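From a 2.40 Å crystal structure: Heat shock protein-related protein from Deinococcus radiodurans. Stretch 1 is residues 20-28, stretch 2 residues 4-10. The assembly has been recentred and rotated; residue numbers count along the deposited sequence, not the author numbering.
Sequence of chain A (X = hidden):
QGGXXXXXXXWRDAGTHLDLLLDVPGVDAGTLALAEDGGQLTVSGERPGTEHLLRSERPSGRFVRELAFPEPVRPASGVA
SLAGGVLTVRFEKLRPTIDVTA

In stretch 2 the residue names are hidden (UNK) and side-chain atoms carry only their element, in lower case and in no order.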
# COMPACT_ATOMS: atom_id res chain seq x y z
N LEU A 20 -8.16 6.37 11.71
CA LEU A 20 -7.19 5.30 11.53
C LEU A 20 -6.94 5.19 10.04
O LEU A 20 -7.87 5.02 9.27
CB LEU A 20 -7.75 3.98 12.06
CG LEU A 20 -7.03 2.63 12.04
CD1 LEU A 20 -7.32 1.91 10.75
CD2 LEU A 20 -5.52 2.74 12.28
N LEU A 21 -5.69 5.34 9.63
CA LEU A 21 -5.31 5.11 8.24
C LEU A 21 -4.48 3.84 8.17
O LEU A 21 -3.49 3.66 8.89
CB LEU A 21 -4.50 6.28 7.67
CG LEU A 21 -5.22 7.63 7.54
CD1 LEU A 21 -4.94 8.51 8.71
CD2 LEU A 21 -4.66 8.32 6.28
N LEU A 22 -4.89 2.94 7.28
CA LEU A 22 -4.26 1.61 7.20
C LEU A 22 -3.84 1.33 5.75
O LEU A 22 -4.68 1.36 4.86
CB LEU A 22 -5.25 0.54 7.71
CG LEU A 22 -4.66 -0.83 8.02
CD1 LEU A 22 -3.84 -0.81 9.32
CD2 LEU A 22 -5.80 -1.91 8.09
N ASP A 23 -2.56 1.10 5.52
CA ASP A 23 -2.05 0.88 4.16
C ASP A 23 -2.40 -0.55 3.72
O ASP A 23 -1.75 -1.53 4.16
CB ASP A 23 -0.52 1.06 4.09
CG ASP A 23 -0.10 2.49 4.11
OD1 ASP A 23 1.08 2.76 4.46
OD2 ASP A 23 -0.91 3.36 3.75
N VAL A 24 -3.43 -0.65 2.86
CA VAL A 24 -3.87 -1.95 2.37
C VAL A 24 -3.92 -2.00 0.80
O VAL A 24 -4.99 -2.17 0.21
CB VAL A 24 -5.26 -2.36 3.02
CG1 VAL A 24 -5.09 -2.75 4.53
CG2 VAL A 24 -6.29 -1.25 2.87
N PRO A 25 -2.77 -1.82 0.12
CA PRO A 25 -2.84 -1.86 -1.35
C PRO A 25 -3.13 -3.26 -1.87
O PRO A 25 -2.62 -4.22 -1.32
CB PRO A 25 -1.42 -1.39 -1.78
CG PRO A 25 -0.56 -1.78 -0.69
CD PRO A 25 -1.39 -1.62 0.59
N GLY A 26 -3.98 -3.35 -2.91
CA GLY A 26 -4.26 -4.63 -3.59
C GLY A 26 -5.24 -5.55 -2.83
O GLY A 26 -5.46 -6.69 -3.25
N VAL A 27 -5.84 -5.06 -1.73
CA VAL A 27 -6.74 -5.87 -0.92
C VAL A 27 -7.99 -6.26 -1.72
O VAL A 27 -8.44 -5.47 -2.57
CB VAL A 27 -7.12 -5.12 0.37
CG1 VAL A 27 -7.87 -5.99 1.37
CG2 VAL A 27 -5.91 -4.77 0.99
N ASP A 28 -8.49 -7.47 -1.49
CA ASP A 28 -9.81 -7.85 -1.95
C ASP A 28 -10.76 -7.11 -1.01
O ASP A 28 -10.84 -7.42 0.20
CB ASP A 28 -10.00 -9.37 -1.81
CG ASP A 28 -11.37 -9.85 -2.32
OD1 ASP A 28 -12.34 -9.03 -2.51
OD2 ASP A 28 -11.48 -11.08 -2.57
N UNK A 4 4.33 -12.74 5.39
CA UNK A 4 3.11 -12.51 6.19
C UNK A 4 2.83 -10.99 6.25
O UNK A 4 3.75 -10.19 6.41
c UNK A 4 4.77 -13.86 7.39
c UNK A 4 5.46 -13.24 6.21
c UNK A 4 3.47 -13.05 7.58
N UNK A 5 1.55 -10.64 6.15
CA UNK A 5 1.16 -9.25 5.99
C UNK A 5 0.71 -8.61 7.31
O UNK A 5 -0.23 -9.10 7.96
c UNK A 5 -3.16 -5.92 2.14
n UNK A 5 0.07 -5.64 3.91
c UNK A 5 -0.23 -7.81 4.45
c UNK A 5 0.60 -6.72 4.58
c UNK A 5 0.00 -9.17 4.96
c UNK A 5 -2.04 -5.28 2.58
c UNK A 5 -1.35 -7.38 3.65
c UNK A 5 -2.51 -8.01 3.18
c UNK A 5 -1.13 -6.02 3.34
c UNK A 5 -3.40 -7.28 2.43
N UNK A 6 1.41 -7.53 7.67
CA UNK A 6 1.02 -6.62 8.74
C UNK A 6 0.97 -5.19 8.18
O UNK A 6 1.98 -4.51 8.09
o UNK A 6 1.92 -8.11 10.46
c UNK A 6 1.56 -5.80 11.15
c UNK A 6 1.97 -6.75 9.97
N UNK A 7 -0.24 -4.75 7.76
CA UNK A 7 -0.35 -3.43 7.11
C UNK A 7 -0.11 -2.30 8.10
O UNK A 7 -0.67 -2.31 9.20
c UNK A 7 -1.80 -3.41 6.58
c UNK A 7 -1.51 -5.51 7.77
c UNK A 7 -2.53 -4.53 7.25
N UNK A 8 0.75 -1.36 7.69
CA UNK A 8 1.15 -0.23 8.52
C UNK A 8 -0.05 0.72 8.87
O UNK A 8 -0.92 0.99 8.01
c UNK A 8 2.31 0.51 7.85
N UNK A 9 -0.10 1.20 10.10
CA UNK A 9 -1.27 1.95 10.66
C UNK A 9 -0.87 3.31 11.28
O UNK A 9 0.10 3.42 12.00
c UNK A 9 -1.99 1.13 11.70
N UNK A 10 -1.65 4.34 10.97
CA UNK A 10 -1.51 5.65 11.59
C UNK A 10 -2.80 5.99 12.34
O UNK A 10 -3.89 5.63 11.91
o UNK A 10 0.30 7.54 8.97
c UNK A 10 0.10 6.81 9.96
c UNK A 10 -1.33 6.74 10.50
o UNK A 10 0.99 6.15 10.53
O HOH W 1 0.48 -2.70 3.65

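Position 4 carries three side-chain carbons that close a ring onto its own backbone N, and none of them touches stretch 1. The ring marks proline, and Pro4 owes its place to nothing in this interface.

At position 5 one carbon leads to fused five- and six-membered rings holding eight carbons and one nitrogen, an indole. The six-membered ring reaches Val24, Pro25 and Val27 in the turn that follows the strand of stretch 1, and the ring nitrogen reaches a water; the residue is tryptophan. Trp5 points toward stretch 1. Its CH2 lies 4.2 Å from CB of Val24, its CZ2 4.2 Å from CD of Pro25, and CG2 of Val27 meets the ring edge, near its plane. A wide apolar ring can touch all three residues at once, while its one polar atom is also served: Trp5 NE1 donates to a water at 3.0 Å from the water oxygen, and that water donates to Asp23 O, 2.6 Å from its oxygen.

Position 6 has a carbon bearing one oxygen and one carbon, and it touches nothing on stretch 1; the branched pattern identifies threonine. Thr6 points away from stretch 1 and is exposed, where a hydroxyl is easily accommodated.

Position 7 again shows three carbons closed onto the backbone N. Its CB lies 4.1 Å from CG of Leu22 and 3.9 Å from CG1 of Val24; this is proline. The compact ring of Pro7 points toward stretch 1. Its nitrogen has no hydrogen to donate, and none of the backbone hydrogen bonds between the stretches requires one there.

Position 8 has a single side-chain carbon, CB, which comes no nearer to stretch 1 than 4.3 Å, to Asp23 OD1; hence alanine. The site is partly exposed and asks little of its side chain, so a lone methyl, lying sideways, suffices while Ala8 O accepts from Asp23 N at 3.0 Å.

At position 9 the single carbon, CB, lies 3.6 Å from Leu22 CD1 and 3.9 Å from Leu20 CD2; this is alanine. Ala9 shares a sheet face with Leu22, and the short side chain suits this close, buried packing.

Position 10 has two carbons, the second carrying two oxygens, a carboxylate; its CB lies 4.3 Å from CB of Leu21. This is aspartate. Asp10 lies on the same face as Leu21, and both carboxylate oxygens are hydrogen-bonded elsewhere in the structure, which satisfies this buried acid.

The contact combines antiparallel pairing with apolar packing. Asp10 N donates to Leu21 O and Leu21 N to Asp10 O, each at 2.9 Å, and the Ala8–Asp23 bond extends the ladder past the non-hydrogen-bonded pair Ala9–Leu22. Beyond it, Pro7 and Trp5 continue the contact through side chains, Trp5 packing against the type II turn from Val24 to Val27.

Stretch 2, residues 4-10: PWTPAAD
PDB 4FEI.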